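Long-range contacts in putative adhesin (Bacteroides thetaiotaomicron, PDB 4QDG), which is of unconfirmed function but probably serves as an outer-membrane lipoprotein adhesin or pilus anchor, as other members of its FimB/Mfa2 family do: residues A[15-20]-A[129-134]; A[40-45]-A[74-79]. All blocks are in the same frame, centred on the assembly; numbering follows the deposited sequence.

Contact 1: residues A[15-20]-A[129-134]; sequences VSLRFI and GELTLA
Leu133 CG stands anti to its backbone N (chi1 172°), which sets it 4.0 Å from Val15 CG1, itself anti to the carbonyl carbon of Val15; chi2 of Leu133 (68° to CD1) then turns its other methyl, CD2, toward the facing strand. The two strands face each other without backbone bonding, consistent with packing across the interior of a transthyretin-like beta-sandwich, in keeping with the clan to which the protein is assigned. The axes of the short segments 15-20 and 129-134 approach to 8.8 Å and run at 151° to each other, close to antiparallel. No hydrogen bond joins them, and the meeting is made by methyl groups. Leu133 slides past both Val15 and Leu17, which come from the facing strand in the opposite direction. Further toward the start of 129-134, Leu131 CD2 reaches Leu17 CD2 at 4.2 Å, so the Leu17 branch is shared by two leucines of one strand.

The strands are held by their neighbours in the fold. Strand 15-20 pairs with 67-70 and with 140-159, and 140-159 in turn pairs with 127-137, so that both segments are tied to one long strand while their side chains meet in the space between them. Val15 and Leu17 also touch Phe78 of strand 75-82, and Leu17 rests on Leu40, which extends the apolar layer beyond this pair of strands. Ala134, at the exposed end, adds its carbonyl oxygen to the edge of the packing, 4.2 Å from Val15 CG1. A single methyl takes both of the closer contacts: Leu133 CD2 lies 3.7 Å from Val15 CG1 and 3.8 Å from Leu17 CD2.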
ATOM      1  N   VAL A  15      16.119  -2.149 -25.192  1.00 31.55           N
ATOM      2  CA  VAL A  15      14.747  -1.836 -24.818  1.00 30.61           C
ATOM      3  C   VAL A  15      14.650  -0.382 -24.412  1.00 32.07           C
ATOM      4  O   VAL A  15      15.657   0.244 -24.087  1.00 30.12           O
ATOM      5  CB  VAL A  15      14.184  -2.756 -23.692  1.00 33.72           C
ATOM      6  CG1 VAL A  15      14.145  -4.226 -24.120  1.00 32.44           C
ATOM      7  CG2 VAL A  15      14.958  -2.574 -22.385  1.00 33.83           C
ATOM      8  N   SER A  16      13.418   0.129 -24.425  1.00 28.25           N
ATOM      9  CA  SER A  16      13.023   1.465 -24.006  1.00 27.48           C
ATOM     10  C   SER A  16      11.793   1.285 -23.132  1.00 33.11           C
ATOM     11  O   SER A  16      10.724   0.919 -23.619  1.00 34.12           O
ATOM     12  CB  SER A  16      12.765   2.370 -25.202  1.00 27.96           C
ATOM     13  OG  SER A  16      12.245   3.608 -24.747  1.00 37.45           O
ATOM     14  N   LEU A  17      11.949   1.483 -21.837  1.00 30.27           N
ATOM     15  CA  LEU A  17      10.862   1.216 -20.905  1.00 29.05           C
ATOM     16  C   LEU A  17      10.135   2.430 -20.423  1.00 32.46           C
ATOM     17  O   LEU A  17      10.752   3.403 -20.012  1.00 32.22           O
ATOM     18  CB  LEU A  17      11.374   0.436 -19.682  1.00 27.97           C
ATOM     19  CG  LEU A  17      12.097  -0.869 -19.970  1.00 31.71           C
ATOM     20  CD1 LEU A  17      12.567  -1.510 -18.674  1.00 32.16           C
ATOM     21  CD2 LEU A  17      11.212  -1.828 -20.760  1.00 31.52           C
ATOM     22  N   ARG A  18       8.802   2.325 -20.421  1.00 29.29           N
ATOM     23  CA  ARG A  18       7.862   3.301 -19.858  1.00 29.09           C
ATOM     24  C   ARG A  18       7.378   2.716 -18.533  1.00 31.55           C
ATOM     25  O   ARG A  18       7.241   1.489 -18.412  1.00 31.06           O
ATOM     26  CB  ARG A  18       6.688   3.584 -20.829  1.00 27.92           C
ATOM     27  CG  ARG A  18       5.639   4.568 -20.282  1.00 36.50           C
ATOM     28  CD  ARG A  18       4.564   4.918 -21.288  1.00 34.74           C
ATOM     29  NE  ARG A  18       3.728   6.014 -20.799  1.00 43.21           N
ATOM     30  CZ  ARG A  18       2.396   6.021 -20.801  1.00 61.88           C
ATOM     31  NH1 ARG A  18       1.719   4.978 -21.278  1.00 48.03           N
ATOM     32  NH2 ARG A  18       1.729   7.063 -20.319  1.00 48.62           N
ATOM     33  N   PHE A  19       7.205   3.570 -17.525  1.00 28.83           N
ATOM     34  CA  PHE A  19       6.731   3.143 -16.212  1.00 28.92           C
ATOM     35  C   PHE A  19       5.414   3.843 -15.896  1.00 35.40           C
ATOM     36  O   PHE A  19       5.346   5.072 -15.939  1.00 37.70           O
ATOM     37  CB  PHE A  19       7.788   3.405 -15.139  1.00 30.30           C
ATOM     38  CG  PHE A  19       9.095   2.716 -15.415  1.00 31.31           C
ATOM     39  CD1 PHE A  19      10.079   3.331 -16.182  1.00 31.74           C
ATOM     40  CD2 PHE A  19       9.349   1.443 -14.913  1.00 31.65           C
ATOM     41  CE1 PHE A  19      11.281   2.675 -16.470  1.00 31.91           C
ATOM     42  CE2 PHE A  19      10.560   0.798 -15.195  1.00 33.51           C
ATOM     43  CZ  PHE A  19      11.511   1.418 -15.981  1.00 31.61           C
ATOM     44  N   ILE A  20       4.348   3.073 -15.681  1.00 32.11           N
ATOM     45  CA  ILE A  20       3.035   3.672 -15.375  1.00 31.60           C
ATOM     46  C   ILE A  20       2.473   3.123 -14.057  1.00 34.72           C
ATOM     47  O   ILE A  20       2.832   2.019 -13.641  1.00 32.61           O
ATOM     48  CB  ILE A  20       2.003   3.524 -16.537  1.00 33.87           C
ATOM     49  CG1 ILE A  20       1.453   2.100 -16.674  1.00 32.51           C
ATOM     50  CG2 ILE A  20       2.591   4.034 -17.864  1.00 36.00           C
ATOM     51  CD1 ILE A  20       0.130   1.989 -17.445  1.00 32.64           C
ATOM     52  N   GLY A 129       6.028  -3.611 -10.148  1.00 28.70           N
ATOM     53  CA  GLY A 129       5.587  -4.092 -11.446  1.00 27.65           C
ATOM     54  C   GLY A 129       6.690  -4.898 -12.101  1.00 32.00           C
ATOM     55  O   GLY A 129       7.861  -4.771 -11.735  1.00 28.79           O
ATOM     56  N   GLU A 130       6.333  -5.706 -13.099  1.00 31.71           N
ATOM     57  CA  GLU A 130       7.316  -6.498 -13.864  1.00 31.40           C
ATOM     58  C   GLU A 130       6.870  -6.654 -15.334  1.00 33.98           C
ATOM     59  O   GLU A 130       5.689  -6.485 -15.650  1.00 31.21           O
ATOM     60  CB  GLU A 130       7.573  -7.868 -13.216  1.00 32.50           C
ATOM     61  CG  GLU A 130       6.336  -8.742 -13.091  1.00 37.24           C
ATOM     62  CD  GLU A 130       6.560 -10.142 -12.558  1.00 46.82           C
ATOM     63  OE1 GLU A 130       7.660 -10.405 -12.023  1.00 40.98           O
ATOM     64  OE2 GLU A 130       5.639 -10.981 -12.687  1.00 38.51           O
ATOM     65  N   LEU A 131       7.827  -6.987 -16.218  1.00 30.79           N
ATOM     66  CA  LEU A 131       7.586  -7.144 -17.633  1.00 30.58           C
ATOM     67  C   LEU A 131       8.651  -8.028 -18.291  1.00 33.61           C
ATOM     68  O   LEU A 131       9.830  -7.898 -17.979  1.00 33.06           O
ATOM     69  CB  LEU A 131       7.583  -5.732 -18.289  1.00 30.00           C
ATOM     70  CG  LEU A 131       7.272  -5.660 -19.793  1.00 35.02           C
ATOM     71  CD1 LEU A 131       5.788  -5.758 -20.046  1.00 34.13           C
ATOM     72  CD2 LEU A 131       7.843  -4.382 -20.405  1.00 37.28           C
ATOM     73  N   THR A 132       8.214  -8.926 -19.193  1.00 29.20           N
ATOM     74  CA  THR A 132       9.105  -9.744 -20.024  1.00 29.45           C
ATOM     75  C   THR A 132       9.095  -9.095 -21.401  1.00 30.15           C
ATOM     76  O   THR A 132       8.014  -8.796 -21.934  1.00 28.36           O
ATOM     77  CB  THR A 132       8.725 -11.234 -20.049  1.00 32.87           C
ATOM     78  OG1 THR A 132       8.703 -11.725 -18.724  1.00 36.98           O
ATOM     79  CG2 THR A 132       9.713 -12.065 -20.816  1.00 25.55           C
ATOM     80  N   LEU A 133      10.284  -8.802 -21.946  1.00 26.17           N
ATOM     81  CA  LEU A 133      10.343  -8.113 -23.231  1.00 27.17           C
ATOM     82  C   LEU A 133      11.621  -8.466 -23.976  1.00 31.44           C
ATOM     83  O   LEU A 133      12.713  -8.486 -23.388  1.00 30.84           O
ATOM     84  CB  LEU A 133      10.204  -6.569 -23.001  1.00 26.88           C
ATOM     85  CG  LEU A 133      10.426  -5.597 -24.173  1.00 31.91           C
ATOM     86  CD1 LEU A 133       9.307  -5.712 -25.246  1.00 31.34           C
ATOM     87  CD2 LEU A 133      10.481  -4.166 -23.661  1.00 32.26           C
ATOM     88  N   ALA A 134      11.463  -8.793 -25.276  1.00 28.04           N
ATOM     89  CA  ALA A 134      12.585  -9.087 -26.151  1.00 28.98           C
ATOM     90  C   ALA A 134      13.141  -7.762 -26.687  1.00 36.12           C
ATOM     91  O   ALA A 134      12.388  -6.802 -26.890  1.00 34.98           O
ATOM     92  CB  ALA A 134      12.162 -10.001 -27.297  1.00 29.59           C
TER

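Contact 2: residues A[40-45]-A[74-79]; sequences LLVYDE and GNYHFV
Leu41 and Tyr43 of 40-45 pair with Val79 and His77 of 74-79 as hydrogen-bonded antiparallel positions, the axes of the short strand segments meeting at 149° and 4.7 Å apart, with Leu41 N to Val79 O (2.8 Å) the shortest of four backbone bonds. Val42 and Phe78 form the non-hydrogen-bonded pair between them. Their side chains lie side by side and point the same way: both Val42 methyls meet ring atom CE1 of Phe78, while Leu40 CD1 comes to Phe78 CD1 at 3.9 Å. Val42 CG1 also crosses to Tyr76 CD2 at 3.7 Å. The edge of the Tyr76 ring is turned to the backbone, CD2 lying 3.4 Å from Tyr43 O, which already accepts His77 N; its hydroxyl bonds to Lys72 O.

On the face carrying Leu41, Tyr43, His77 and Val79, the Tyr43 ring has both His77 O and Val79 CG2 at its edge, CE2 meeting Val79 CG2 at 3.9 Å. The imidazole of His77 is held from both nitrogens, ND1 by Thr132 and NE2 by Glu130, on the next strand. Toward the solvent the ladder gives way to polar contacts. A water takes the hydrogen of Glu45 N and donates to Asn75 O at 2.8 Å, bridging two atoms poorly aligned for a direct bond. Beside it Asn75 ND2 donates to Glu45 OE2 at 2.9 Å, on the anti side though 30° out of the carboxylate plane, with the two flat groups 80° apart. Strand 38-44 lies between 75-82 and 49-55, bonding to the latter through the backbone of Leu40 and Val42, and Leu40 reaches Phe19 of strand 15-20, consistent with one layer of a transthyretin-like beta-sandwich.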
ATOM      1  N   LEU A  40      15.106  -0.345 -11.119  1.00 32.64           N
ATOM      2  CA  LEU A  40      14.797  -1.241 -12.242  1.00 30.90           C
ATOM      3  C   LEU A  40      15.853  -2.371 -12.284  1.00 36.06           C
ATOM      4  O   LEU A  40      17.053  -2.108 -12.367  1.00 35.76           O
ATOM      5  CB  LEU A  40      14.732  -0.435 -13.566  1.00 29.80           C
ATOM      6  CG  LEU A  40      14.301  -1.146 -14.866  1.00 33.58           C
ATOM      7  CD1 LEU A  40      15.443  -1.973 -15.468  1.00 34.58           C
ATOM      8  CD2 LEU A  40      12.983  -1.922 -14.727  1.00 32.43           C
ATOM      9  N   LEU A  41      15.388  -3.619 -12.223  1.00 33.21           N
ATOM     10  CA  LEU A  41      16.246  -4.808 -12.230  1.00 33.55           C
ATOM     11  C   LEU A  41      16.110  -5.565 -13.534  1.00 36.39           C
ATOM     12  O   LEU A  41      14.996  -5.720 -14.041  1.00 36.01           O
ATOM     13  CB  LEU A  41      15.905  -5.733 -11.055  1.00 33.86           C
ATOM     14  CG  LEU A  41      15.990  -5.106  -9.674  1.00 38.68           C
ATOM     15  CD1 LEU A  41      15.037  -5.770  -8.754  1.00 38.22           C
ATOM     16  CD2 LEU A  41      17.382  -5.170  -9.127  1.00 38.29           C
ATOM     17  N   VAL A  42      17.251  -6.013 -14.086  1.00 31.74           N
ATOM     18  CA  VAL A  42      17.332  -6.716 -15.359  1.00 30.57           C
ATOM     19  C   VAL A  42      17.737  -8.150 -15.093  1.00 35.38           C
ATOM     20  O   VAL A  42      18.761  -8.390 -14.461  1.00 35.76           O
ATOM     21  CB  VAL A  42      18.312  -6.030 -16.386  1.00 33.96           C
ATOM     22  CG1 VAL A  42      18.239  -6.702 -17.764  1.00 33.52           C
ATOM     23  CG2 VAL A  42      18.055  -4.527 -16.512  1.00 32.60           C
ATOM     24  N   TYR A  43      16.941  -9.092 -15.607  1.00 32.59           N
ATOM     25  CA  TYR A  43      17.200 -10.525 -15.540  1.00 33.89           C
ATOM     26  C   TYR A  43      17.178 -11.101 -16.955  1.00 38.76           C
ATOM     27  O   TYR A  43      16.449 -10.601 -17.811  1.00 38.44           O
ATOM     28  CB  TYR A  43      16.153 -11.242 -14.648  1.00 34.35           C
ATOM     29  CG  TYR A  43      16.165 -10.775 -13.208  1.00 36.50           C
ATOM     30  CD1 TYR A  43      17.136 -11.222 -12.317  1.00 38.30           C
ATOM     31  CD2 TYR A  43      15.220  -9.868 -12.741  1.00 36.51           C
ATOM     32  CE1 TYR A  43      17.177 -10.763 -11.001  1.00 39.17           C
ATOM     33  CE2 TYR A  43      15.241  -9.415 -11.419  1.00 37.89           C
ATOM     34  CZ  TYR A  43      16.214  -9.876 -10.548  1.00 48.37           C
ATOM     35  OH  TYR A  43      16.203  -9.444  -9.239  1.00 51.56           O
ATOM     36  N   ASP A  44      17.924 -12.176 -17.196  1.00 35.73           N
ATOM     37  CA  ASP A  44      17.876 -12.821 -18.504  1.00 35.77           C
ATOM     38  C   ASP A  44      16.646 -13.771 -18.564  1.00 43.18           C
ATOM     39  O   ASP A  44      15.878 -13.859 -17.597  1.00 42.21           O
ATOM     40  CB  ASP A  44      19.189 -13.554 -18.832  1.00 37.42           C
ATOM     41  CG  ASP A  44      19.626 -14.645 -17.872  1.00 45.51           C
ATOM     42  OD1 ASP A  44      18.744 -15.401 -17.368  1.00 43.08           O
ATOM     43  OD2 ASP A  44      20.852 -14.803 -17.684  1.00 56.85           O
ATOM     44  N   GLU A  45      16.488 -14.498 -19.683  1.00 42.38           N
ATOM     45  CA  GLU A  45      15.372 -15.424 -19.914  1.00 42.12           C
ATOM     46  C   GLU A  45      15.337 -16.549 -18.869  1.00 45.64           C
ATOM     47  O   GLU A  45      14.252 -17.042 -18.580  1.00 44.22           O
ATOM     48  CB  GLU A  45      15.462 -16.003 -21.340  1.00 44.46           C
ATOM     49  CG  GLU A  45      14.180 -16.660 -21.829  1.00 54.66           C
ATOM     50  CD  GLU A  45      14.135 -17.026 -23.298  1.00 72.40           C
ATOM     51  OE1 GLU A  45      15.097 -17.649 -23.802  1.00 77.54           O
ATOM     52  OE2 GLU A  45      13.089 -16.749 -23.926  1.00 60.89           O
ATOM     53  N   GLY A  74      18.301 -10.434 -27.023  1.00 41.43           N
ATOM     54  CA  GLY A  74      17.689 -11.461 -26.184  1.00 41.03           C
ATOM     55  C   GLY A  74      16.344 -11.118 -25.589  1.00 42.96           C
ATOM     56  O   GLY A  74      15.824 -10.010 -25.778  1.00 42.43           O
ATOM     57  N   ASN A  75      15.778 -12.088 -24.857  1.00 38.27           N
ATOM     58  CA  ASN A  75      14.496 -11.937 -24.179  1.00 36.38           C
ATOM     59  C   ASN A  75      14.806 -11.708 -22.704  1.00 38.19           C
ATOM     60  O   ASN A  75      15.519 -12.518 -22.107  1.00 38.55           O
ATOM     61  CB  ASN A  75      13.617 -13.176 -24.444  1.00 36.59           C
ATOM     62  CG  ASN A  75      12.206 -13.095 -23.914  1.00 52.47           C
ATOM     63  OD1 ASN A  75      11.516 -12.077 -24.013  1.00 41.53           O
ATOM     64  ND2 ASN A  75      11.721 -14.205 -23.392  1.00 43.12           N
ATOM     65  N   TYR A  76      14.361 -10.566 -22.139  1.00 33.37           N
ATOM     66  CA  TYR A  76      14.658 -10.190 -20.744  1.00 32.02           C
ATOM     67  C   TYR A  76      13.417 -10.050 -19.889  1.00 33.39           C
ATOM     68  O   TYR A  76      12.343  -9.818 -20.426  1.00 32.70           O
ATOM     69  CB  TYR A  76      15.437  -8.863 -20.683  1.00 32.24           C
ATOM     70  CG  TYR A  76      16.823  -8.949 -21.270  1.00 32.93           C
ATOM     71  CD1 TYR A  76      17.033  -8.791 -22.640  1.00 33.97           C
ATOM     72  CD2 TYR A  76      17.933  -9.165 -20.458  1.00 34.10           C
ATOM     73  CE1 TYR A  76      18.304  -8.890 -23.193  1.00 33.63           C
ATOM     74  CE2 TYR A  76      19.220  -9.229 -20.997  1.00 35.49           C
ATOM     75  CZ  TYR A  76      19.401  -9.079 -22.367  1.00 39.87           C
ATOM     76  OH  TYR A  76      20.661  -9.133 -22.924  1.00 39.04           O
ATOM     77  N   HIS A  77      13.580 -10.178 -18.551  1.00 29.43           N
ATOM     78  CA  HIS A  77      12.509  -9.980 -17.575  1.00 28.98           C
ATOM     79  C   HIS A  77      12.943  -8.850 -16.655  1.00 30.46           C
ATOM     80  O   HIS A  77      14.050  -8.887 -16.102  1.00 29.46           O
ATOM     81  CB  HIS A  77      12.162 -11.255 -16.799  1.00 30.49           C
ATOM     82  CG  HIS A  77      10.983 -11.062 -15.881  1.00 33.51           C
ATOM     83  ND1 HIS A  77       9.679 -11.019 -16.373  1.00 34.69           N
ATOM     84  CD2 HIS A  77      10.952 -10.854 -14.547  1.00 33.83           C
ATOM     85  CE1 HIS A  77       8.912 -10.770 -15.329  1.00 32.93           C
ATOM     86  NE2 HIS A  77       9.628 -10.686 -14.206  1.00 33.37           N
ATOM     87  N   PHE A  78      12.129  -7.789 -16.615  1.00 26.05           N
ATOM     88  CA  PHE A  78      12.404  -6.573 -15.859  1.00 25.22           C
ATOM     89  C   PHE A  78      11.528  -6.450 -14.643  1.00 29.45           C
ATOM     90  O   PHE A  78      10.332  -6.694 -14.735  1.00 31.42           O
ATOM     91  CB  PHE A  78      12.180  -5.348 -16.753  1.00 25.91           C
ATOM     92  CG  PHE A  78      13.045  -5.344 -17.983  1.00 27.37           C
ATOM     93  CD1 PHE A  78      14.343  -4.832 -17.941  1.00 28.46           C
ATOM     94  CD2 PHE A  78      12.552  -5.819 -19.196  1.00 27.85           C
ATOM     95  CE1 PHE A  78      15.141  -4.818 -19.088  1.00 30.06           C
ATOM     96  CE2 PHE A  78      13.344  -5.781 -20.345  1.00 31.30           C
ATOM     97  CZ  PHE A  78      14.636  -5.290 -20.282  1.00 29.96           C
ATOM     98  N   VAL A  79      12.102  -6.053 -13.514  1.00 25.08           N
ATOM     99  CA  VAL A  79      11.345  -5.849 -12.285  1.00 23.77           C
ATOM    100  C   VAL A  79      11.551  -4.421 -11.866  1.00 27.67           C
ATOM    101  O   VAL A  79      12.688  -3.975 -11.787  1.00 27.80           O
ATOM    102  CB  VAL A  79      11.690  -6.875 -11.151  1.00 27.87           C
ATOM    103  CG1 VAL A  79      10.832  -6.625  -9.915  1.00 26.69           C
ATOM    104  CG2 VAL A  79      11.501  -8.316 -11.628  1.00 27.67           C
TER
HETATM  105  O   HOH W   1      18.024 -13.718 -21.991  1.00 50.44           O

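Overall arrangement
Contact 2 is an in-sheet pairing and contact 1 probably a packing across the sandwich, and the two meet through strands 75-82 and 127-137, which are neighbours. Leu131 O and Phe78 N probably form a backbone hydrogen bond there, at 2.7 Å, and the probable bond between Thr132 OG1 and His77 ND1 is a second, side-chain tie. The apolar side of 40-45/74-79 continues into the apolar layer that 15-20/129-134 borders. Contact 2 is the more buried and much the larger, with a backbone ladder and a polar, water-bridged end; contact 1 is partly buried, small and carried by methyls. Along the chain, contact 2 is nested within the loop that contact 1 closes.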